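Local atomic coordinates of FAD-dependent pyridine nucleotide-disulphide oxidoreductase (Desulfovibrio vulgaris, PDB entry 3IWA), a protein that probably uses a bound FAD to pass electrons between NAD(P)H and a disulphide or related acceptor, as other pyridine nucleotide-disulphide oxidoreductases do. Residues F149-I154 against L172-S177; S160-V165 against W182-T187; S433-V438 against D448-A453. All coordinates share one frame; numbering follows the deposited sequence.

Contact 1 of 3, residues F149-I154 against L172-S177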
loop_
_atom_site.group_PDB
_atom_site.type_symbol
_atom_site.label_atom_id
_atom_site.label_comp_id
_atom_site.label_asym_id
_atom_site.label_seq_id
_atom_site.Cartn_x
_atom_site.Cartn_y
_atom_site.Cartn_z
ATOM N N PHE A 149 26.621 -1.993 12.506
ATOM C CA PHE A 149 27.944 -2.343 13.036
ATOM C C PHE A 149 28.639 -1.158 13.713
ATOM O O PHE A 149 29.030 -1.248 14.885
ATOM C CB PHE A 149 28.841 -2.897 11.925
ATOM C CG PHE A 149 30.287 -3.094 12.342
ATOM C CD1 PHE A 149 30.662 -4.197 13.116
ATOM C CD2 PHE A 149 31.272 -2.181 11.953
ATOM C CE1 PHE A 149 31.995 -4.388 13.507
ATOM C CE2 PHE A 149 32.611 -2.356 12.334
ATOM C CZ PHE A 149 32.974 -3.462 13.113
ATOM N N VAL A 150 28.809 -0.060 12.976
ATOM C CA VAL A 150 29.465 1.142 13.536
ATOM C C VAL A 150 28.730 1.612 14.798
ATOM O O VAL A 150 29.363 1.872 15.811
ATOM C CB VAL A 150 29.582 2.301 12.486
ATOM C CG1 VAL A 150 29.866 3.660 13.156
ATOM C CG2 VAL A 150 30.642 1.975 11.457
ATOM N N GLN A 151 27.397 1.672 14.736
ATOM C CA GLN A 151 26.564 2.143 15.859
ATOM C C GLN A 151 26.776 1.333 17.143
ATOM O O GLN A 151 26.819 1.902 18.236
ATOM C CB GLN A 151 25.075 2.114 15.491
ATOM C CG GLN A 151 24.623 3.245 14.599
ATOM C CD GLN A 151 23.265 3.003 13.944
ATOM O OE1 GLN A 151 22.411 2.269 14.456
ATOM N NE2 GLN A 151 23.055 3.647 12.809
ATOM N N HIS A 152 26.896 0.010 17.002
ATOM C CA HIS A 152 27.070 -0.894 18.155
ATOM C C HIS A 152 28.544 -1.135 18.528
ATOM O O HIS A 152 28.821 -1.788 19.532
ATOM C CB HIS A 152 26.306 -2.228 17.942
ATOM C CG HIS A 152 24.809 -2.073 17.948
ATOM N ND1 HIS A 152 24.127 -1.391 16.960
ATOM C CD2 HIS A 152 23.862 -2.493 18.827
ATOM C CE1 HIS A 152 22.829 -1.401 17.221
ATOM N NE2 HIS A 152 22.640 -2.062 18.351
ATOM N N ALA A 153 29.481 -0.597 17.751
ATOM C CA ALA A 153 30.923 -0.676 18.099
ATOM C C ALA A 153 31.366 0.516 18.956
ATOM O O ALA A 153 32.403 0.472 19.628
ATOM C CB ALA A 153 31.781 -0.771 16.836
ATOM N N ILE A 154 30.580 1.590 18.891
ATOM C CA ILE A 154 30.747 2.752 19.768
ATOM C C ILE A 154 30.085 2.454 21.125
ATOM O O ILE A 154 29.095 1.698 21.215
ATOM C CB ILE A 154 30.110 4.039 19.154
ATOM C CG1 ILE A 154 30.838 4.436 17.866
ATOM C CG2 ILE A 154 30.094 5.202 20.167
ATOM C CD1 ILE A 154 29.975 5.190 16.900
ATOM N N LEU A 172 21.718 10.213 7.015
ATOM C CA LEU A 172 20.712 10.711 7.927
ATOM C C LEU A 172 20.423 9.696 9.001
ATOM O O LEU A 172 20.285 10.065 10.146
ATOM C CB LEU A 172 19.423 11.085 7.198
ATOM C CG LEU A 172 19.461 12.254 6.217
ATOM C CD1 LEU A 172 18.038 12.772 6.101
ATOM C CD2 LEU A 172 20.382 13.332 6.690
ATOM N N GLU A 173 20.337 8.417 8.643
ATOM C CA GLU A 173 20.123 7.372 9.668
ATOM C C GLU A 173 21.261 7.369 10.701
ATOM O O GLU A 173 21.014 7.178 11.882
ATOM C CB GLU A 173 19.985 5.967 9.053
ATOM C CG GLU A 173 18.858 5.792 7.998
ATOM C CD GLU A 173 17.587 5.197 8.587
ATOM O OE1 GLU A 173 16.964 5.864 9.456
ATOM O OE2 GLU A 173 17.210 4.066 8.178
ATOM N N MET A 174 22.502 7.556 10.236
ATOM C CA MET A 174 23.655 7.610 11.135
ATOM C C MET A 174 23.566 8.878 11.999
ATOM O O MET A 174 23.822 8.817 13.193
ATOM C CB MET A 174 24.990 7.581 10.374
ATOM C CG MET A 174 25.412 6.213 9.823
ATOM S SD MET A 174 26.031 5.032 11.034
ATOM C CE MET A 174 26.390 6.076 12.434
ATOM N N ALA A 175 23.197 10.008 11.400
ATOM C CA ALA A 175 23.075 11.264 12.175
ATOM C C ALA A 175 22.212 11.043 13.407
ATOM O O ALA A 175 22.590 11.381 14.529
ATOM C CB ALA A 175 22.477 12.381 11.326
ATOM N N VAL A 176 21.037 10.474 13.144
ATOM C CA VAL A 176 20.008 10.231 14.143
ATOM C C VAL A 176 20.499 9.232 15.195
ATOM O O VAL A 176 20.404 9.498 16.367
ATOM C CB VAL A 176 18.715 9.715 13.466
ATOM C CG1 VAL A 176 17.713 9.199 14.501
ATOM C CG2 VAL A 176 18.092 10.815 12.601
ATOM N N SER A 177 21.064 8.112 14.771
ATOM C CA SER A 177 21.571 7.113 15.703
ATOM C C SER A 177 22.636 7.643 16.639
ATOM O O SER A 177 22.589 7.381 17.838
ATOM C CB SER A 177 22.180 5.943 14.957
ATOM O OG SER A 177 21.169 5.143 14.386
#
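Gln151 and Ser177 mark the closest backbone approach of two nearly parallel helical segments, 149-153 and 172-177, with their CA atoms 7.0 Å apart. The segment axes pass at 10.9 Å and cross at -16°, a wide spacing that side chains of some length must bridge. Gln151 does most of this. Its CG stands anti to the carbonyl carbon, beside the backbone N (chi1 -77°), and the extended chain beyond it carries the amide to the other helix. There the hydroxyl of Ser177 lies over the flat face of the amide. Ser177 OG is 2.9 Å from Gln151 NE2, but the angle is poor and the pair is not a hydrogen bond. OG is also 3.0 Å from the amide carbon CD of Gln151, so it makes a close polar contact with the amide as a whole. The hydroxyl makes a weak bond of 3.2 Å from Ser177 OG to Glu173 O, one turn back in its own helix. A serine suits this place because its short side chain leaves room for the glutamine. Met174 supplies a flexible apolar partner: its bent thioether brings SD to 3.7 Å from NE2 of Gln151, while Met174 CE lies 4.0 Å from CG of the same residue. The one purely apolar touch is buried: Val150 CG1 meets Met174 CE at 4.3 Å. Beyond these residues, Gln151 also packs on Met181, and Ile154 rests on Leu178 and Trp182 of helix 169-182. Neighbouring, nearly parallel helices that each lead from one strand of a parallel sheet to another are characteristic of a Rossmann-like domain, and Met174 lies near a glycine-rich sequence consistent with the dinucleotide-binding turn of such folds.

Contact 2 of 3, residues S160-V165 against W182-T187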
loop_
_atom_site.group_PDB
_atom_site.type_symbol
_atom_site.label_atom_id
_atom_site.label_comp_id
_atom_site.label_asym_id
_atom_site.label_seq_id
_atom_site.Cartn_x
_atom_site.Cartn_y
_atom_site.Cartn_z
ATOM N N SER A 160 33.321 12.254 20.699
ATOM C CA SER A 160 32.898 13.572 21.142
ATOM C C SER A 160 32.233 14.270 19.983
ATOM O O SER A 160 31.121 14.782 20.114
ATOM C CB SER A 160 34.100 14.411 21.636
ATOM O OG SER A 160 33.711 15.763 21.918
ATOM N N LYS A 161 32.915 14.296 18.839
ATOM C CA LYS A 161 32.339 14.925 17.658
ATOM C C LYS A 161 32.346 14.034 16.419
ATOM O O LYS A 161 33.378 13.463 16.044
ATOM C CB LYS A 161 33.023 16.257 17.386
ATOM C CG LYS A 161 32.795 17.300 18.497
ATOM C CD LYS A 161 32.762 18.733 17.975
ATOM C CE LYS A 161 32.337 19.711 19.071
ATOM N NZ LYS A 161 33.463 20.538 19.571
ATOM N N ALA A 162 31.163 13.928 15.806
ATOM C CA ALA A 162 30.958 13.202 14.555
ATOM C C ALA A 162 30.568 14.169 13.441
ATOM O O ALA A 162 29.654 14.968 13.607
ATOM C CB ALA A 162 29.894 12.134 14.712
ATOM N N VAL A 163 31.272 14.084 12.314
ATOM C CA VAL A 163 30.824 14.739 11.103
ATOM C C VAL A 163 30.410 13.688 10.051
ATOM O O VAL A 163 31.174 12.777 9.748
ATOM C CB VAL A 163 31.915 15.661 10.543
ATOM C CG1 VAL A 163 31.566 16.094 9.085
ATOM C CG2 VAL A 163 32.100 16.846 11.520
ATOM N N ILE A 164 29.192 13.808 9.527
ATOM C CA ILE A 164 28.699 12.889 8.506
ATOM C C ILE A 164 28.826 13.581 7.170
ATOM O O ILE A 164 28.260 14.633 6.960
ATOM C CB ILE A 164 27.218 12.451 8.781
ATOM C CG1 ILE A 164 27.141 11.431 9.935
ATOM C CG2 ILE A 164 26.619 11.784 7.554
ATOM C CD1 ILE A 164 26.440 11.866 11.145
ATOM N N VAL A 165 29.605 12.999 6.273
ATOM C CA VAL A 165 29.779 13.505 4.922
ATOM C C VAL A 165 28.796 12.787 3.985
ATOM O O VAL A 165 29.016 11.610 3.609
ATOM C CB VAL A 165 31.213 13.283 4.399
ATOM C CG1 VAL A 165 31.344 13.900 2.963
ATOM C CG2 VAL A 165 32.259 13.860 5.390
ATOM N N TRP A 182 23.642 7.805 21.556
ATOM C CA TRP A 182 24.866 8.092 22.278
ATOM C C TRP A 182 25.099 9.540 22.661
ATOM O O TRP A 182 26.119 9.829 23.290
ATOM C CB TRP A 182 26.058 7.624 21.459
ATOM C CG TRP A 182 26.058 6.181 21.160
ATOM C CD1 TRP A 182 26.074 5.608 19.925
ATOM C CD2 TRP A 182 26.051 5.108 22.105
ATOM N NE1 TRP A 182 26.083 4.240 20.039
ATOM C CE2 TRP A 182 26.067 3.906 21.367
ATOM C CE3 TRP A 182 26.029 5.044 23.503
ATOM C CZ2 TRP A 182 26.058 2.656 21.976
ATOM C CZ3 TRP A 182 26.030 3.801 24.110
ATOM C CH2 TRP A 182 26.043 2.623 23.347
ATOM N N GLY A 183 24.188 10.448 22.306
ATOM C CA GLY A 183 24.401 11.882 22.595
ATOM C C GLY A 183 25.656 12.526 21.977
ATOM O O GLY A 183 26.209 13.505 22.497
ATOM N N ILE A 184 26.089 11.987 20.848
ATOM C CA ILE A 184 27.242 12.496 20.134
ATOM C C ILE A 184 26.849 13.777 19.420
ATOM O O ILE A 184 25.809 13.836 18.767
ATOM C CB ILE A 184 27.753 11.442 19.123
ATOM C CG1 ILE A 184 28.278 10.207 19.871
ATOM C CG2 ILE A 184 28.837 12.015 18.274
ATOM C CD1 ILE A 184 28.539 8.977 18.985
ATOM N N ASP A 185 27.678 14.803 19.558
ATOM C CA ASP A 185 27.576 16.034 18.759
ATOM C C ASP A 185 27.776 15.754 17.263
ATOM O O ASP A 185 28.862 15.362 16.820
ATOM C CB ASP A 185 28.606 17.055 19.251
ATOM C CG ASP A 185 28.402 18.455 18.642
ATOM O OD1 ASP A 185 28.005 18.580 17.457
ATOM O OD2 ASP A 185 28.659 19.432 19.360
ATOM N N THR A 186 26.707 15.956 16.500
ATOM C CA THR A 186 26.622 15.453 15.143
ATOM C C THR A 186 26.297 16.546 14.156
ATOM O O THR A 186 25.375 17.323 14.372
ATOM C CB THR A 186 25.575 14.328 15.061
ATOM O OG1 THR A 186 25.854 13.377 16.088
ATOM C CG2 THR A 186 25.646 13.606 13.733
ATOM N N THR A 187 27.066 16.577 13.070
ATOM C CA THR A 187 26.894 17.533 11.973
ATOM C C THR A 187 26.863 16.783 10.643
ATOM O O THR A 187 27.679 15.898 10.402
ATOM C CB THR A 187 28.042 18.532 11.931
ATOM O OG1 THR A 187 28.222 19.069 13.241
ATOM C CG2 THR A 187 27.778 19.657 10.933
#
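Thr187 O receives the shortest sound bond of this strand pair, from Ile164 N at 2.7 Å, and it is almost straight (176° at the hydrogen). The same oxygen takes a CA-H...O contact from Val163 CA at 3.4 Å. Ala162 O is gripped in a similar way, by Thr187 N at 3.1 Å and by the CA-H of Thr186. Ala162 N in turn donates to Asp185 O at 2.9 Å, and a weak bond from Asp185 N to Ser160 O (3.5 Å) begins the pairing. Small and beta-branched residues suit the buried strands. On the face that carries Ala162, its CB meets CG2 of Ile184, just before the strand, at 3.7 Å, and both side chains reach Leu178 of the overlying helix. Ile164 CD1 and Thr186 CG2 meet on that face too, at a modelled separation too short to be relied on. The hydroxyl of Thr186 would be costly to bury alone; its OG1, anti to the carbonyl carbon (chi1 -51°), turns back to bond Ile184 O from above the carbonyl plane. On the other face, at the more open end, Lys161 and Asp185 run side by side in the same direction. Lys161 NZ stays 4.9 Å from Asp185 OD2, so their opposite charges may attract without forming a salt bridge. Further along this face Thr187 packs on Val218 of the next strand. The whole is the paired-strand element of a beta-alpha-beta crossover, in which helix 169-182 joins neighbouring parallel strands, as in Rossmann-type dinucleotide-binding domains.

Contact 3 of 3, residues S433-V438 against D448-A453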
loop_
_atom_site.group_PDB
_atom_site.type_symbol
_atom_site.label_atom_id
_atom_site.label_comp_id
_atom_site.label_asym_id
_atom_site.label_seq_id
_atom_site.Cartn_x
_atom_site.Cartn_y
_atom_site.Cartn_z
ATOM N N SER A 433 -6.373 8.789 -8.623
ATOM C CA SER A 433 -7.747 9.225 -8.255
ATOM C C SER A 433 -8.637 8.026 -7.854
ATOM O O SER A 433 -9.435 8.113 -6.957
ATOM C CB SER A 433 -8.450 10.008 -9.413
ATOM O OG SER A 433 -7.804 11.234 -9.727
ATOM N N ASN A 434 -8.515 6.939 -8.577
ATOM C CA ASN A 434 -9.337 5.752 -8.348
ATOM C C ASN A 434 -8.691 4.641 -7.508
ATOM O O ASN A 434 -9.327 3.615 -7.315
ATOM C CB ASN A 434 -9.775 5.169 -9.696
ATOM C CG ASN A 434 -10.793 6.030 -10.387
ATOM O OD1 ASN A 434 -11.454 6.823 -9.759
ATOM N ND2 ASN A 434 -10.928 5.869 -11.696
ATOM N N ALA A 435 -7.466 4.841 -7.007
ATOM C CA ALA A 435 -6.722 3.791 -6.292
ATOM C C ALA A 435 -7.591 3.241 -5.201
ATOM O O ALA A 435 -8.124 3.996 -4.409
ATOM C CB ALA A 435 -5.425 4.329 -5.682
ATOM N N GLU A 436 -7.695 1.923 -5.116
ATOM C CA GLU A 436 -8.694 1.315 -4.244
ATOM C C GLU A 436 -8.076 1.033 -2.883
ATOM O O GLU A 436 -7.909 -0.111 -2.457
ATOM C CB GLU A 436 -9.372 0.086 -4.874
ATOM C CG GLU A 436 -10.634 -0.218 -4.126
ATOM C CD GLU A 436 -11.434 -1.395 -4.650
ATOM O OE1 GLU A 436 -11.164 -1.887 -5.763
ATOM O OE2 GLU A 436 -12.378 -1.803 -3.931
ATOM N N VAL A 437 -7.734 2.127 -2.221
ATOM C CA VAL A 437 -7.110 2.067 -0.932
ATOM C C VAL A 437 -8.173 1.865 0.102
ATOM O O VAL A 437 -9.305 2.307 -0.036
ATOM C CB VAL A 437 -6.259 3.309 -0.595
ATOM C CG1 VAL A 437 -5.149 3.494 -1.652
ATOM C CG2 VAL A 437 -7.117 4.563 -0.469
ATOM N N VAL A 438 -7.777 1.138 1.121
ATOM C CA VAL A 438 -8.628 0.780 2.221
ATOM C C VAL A 438 -9.040 2.047 2.956
ATOM O O VAL A 438 -8.160 2.771 3.413
ATOM C CB VAL A 438 -7.828 -0.159 3.187
ATOM C CG1 VAL A 438 -8.350 -0.052 4.567
ATOM C CG2 VAL A 438 -7.851 -1.601 2.677
ATOM N N ASP A 448 -9.557 9.538 0.942
ATOM C CA ASP A 448 -8.191 9.258 1.325
ATOM C C ASP A 448 -7.226 10.229 0.620
ATOM O O ASP A 448 -7.458 10.638 -0.514
ATOM C CB ASP A 448 -7.858 7.812 0.967
ATOM C CG ASP A 448 -6.569 7.320 1.621
ATOM O OD1 ASP A 448 -5.474 7.582 1.082
ATOM O OD2 ASP A 448 -6.670 6.654 2.667
ATOM N N ILE A 449 -6.153 10.585 1.312
ATOM C CA ILE A 449 -5.201 11.545 0.808
ATOM C C ILE A 449 -4.546 11.129 -0.487
ATOM O O ILE A 449 -4.257 11.973 -1.312
ATOM C CB ILE A 449 -4.171 11.966 1.891
ATOM C CG1 ILE A 449 -3.364 13.175 1.380
ATOM C CG2 ILE A 449 -3.307 10.802 2.315
ATOM C CD1 ILE A 449 -2.333 13.702 2.340
ATOM N N VAL A 450 -4.388 9.831 -0.721
ATOM C CA VAL A 450 -3.825 9.359 -1.976
ATOM C C VAL A 450 -4.730 9.704 -3.161
ATOM O O VAL A 450 -4.245 10.130 -4.208
ATOM C CB VAL A 450 -3.589 7.833 -1.964
ATOM C CG1 VAL A 450 -3.419 7.311 -3.378
ATOM C CG2 VAL A 450 -2.363 7.504 -1.137
ATOM N N ASN A 451 -6.031 9.463 -3.003
ATOM C CA ASN A 451 -7.013 9.829 -4.018
ATOM C C ASN A 451 -7.028 11.356 -4.191
ATOM O O ASN A 451 -7.100 11.865 -5.288
ATOM C CB ASN A 451 -8.437 9.360 -3.630
ATOM C CG ASN A 451 -8.594 7.831 -3.548
ATOM O OD1 ASN A 451 -9.264 7.341 -2.654
ATOM N ND2 ASN A 451 -8.005 7.092 -4.489
ATOM N N VAL A 452 -6.967 12.083 -3.086
ATOM C CA VAL A 452 -6.977 13.545 -3.150
ATOM C C VAL A 452 -5.762 14.015 -3.960
ATOM O O VAL A 452 -5.896 14.879 -4.789
ATOM C CB VAL A 452 -7.048 14.165 -1.737
ATOM C CG1 VAL A 452 -6.851 15.737 -1.765
ATOM C CG2 VAL A 452 -8.386 13.758 -1.053
ATOM N N ALA A 453 -4.604 13.385 -3.796
ATOM C CA ALA A 453 -3.426 13.788 -4.567
ATOM C C ALA A 453 -3.673 13.597 -6.052
ATOM O O ALA A 453 -3.266 14.427 -6.852
ATOM C CB ALA A 453 -2.173 13.020 -4.123
#
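Asn451 and Ala435 form the one hydrogen bond across this contact, from Asn451 ND2 to Ala435 O at 3.1 Å. It is nearly straight (175°), and the oxygen lies in the amide plane while ND2 sits on a lone pair of the carbonyl. Asparagine suits the site because its amide both gives and accepts: ND2 also bonds Ile432 O, and OD1 accepts from Arg317 NE of the second subunit. With partners on both atoms, the amide's rotation is probably well fixed. Ser433 O lies close to ND2 as well, but at an angle too poor for a bond. The other direct contact is apolar against polar. With CG1 of Val437 anti to the carbonyl carbon (chi1 -59°), CG2 falls between the backbone N and that carbon and puts its methyl squarely over the face of the Asp448 carboxylate, 3.5 Å from Asp448 CG. Nearby, Ala435 CB touches Val450 CG1 at 4.3 Å; the small methyl fits where the loop passes the helix.

A second layer holds these groups in place. Asp448 is the N-cap of its helix, its OD1 accepting from Val450 N at 3.1 Å on the anti side, and its OD2 makes a salt bridge to Arg415; the carboxylate is thus held for the methyl above it. Ala435 O takes a weak further bond of 2.9 Å from Val437 N, closing an inverse gamma turn centred on Glu436. Around this the loop lies against the start of helix 449-461 in the dimerisation domain, with Val437 and Val450 packing on helix 409-423 while Ile449 reaches strands 366-372 and 386-393 of the antiparallel sheet.

Contacts 1 and 2 interlock in one Rossmann-like domain. Their segments alternate along the chain, and helix 169-182, which carries one side of contact 1, links the two strands of contact 2. Ala175 of contact 1 packs on Ile164 and Thr186 of contact 2, while Gln151 O probably bonds Trp182 NE1. Contact 2 is buried and held chiefly by main-chain bonds; contact 1, partly buried, relies on side-chain packing, with no hydrogen bond across it. Contact 3 stands apart in the dimerisation domain, its centre about 37 Å from that of contact 1. It too is buried, but irregular, mixing one side-chain amide bond and a capping aspartate with aliphatic packing, and it alone touches the second subunit.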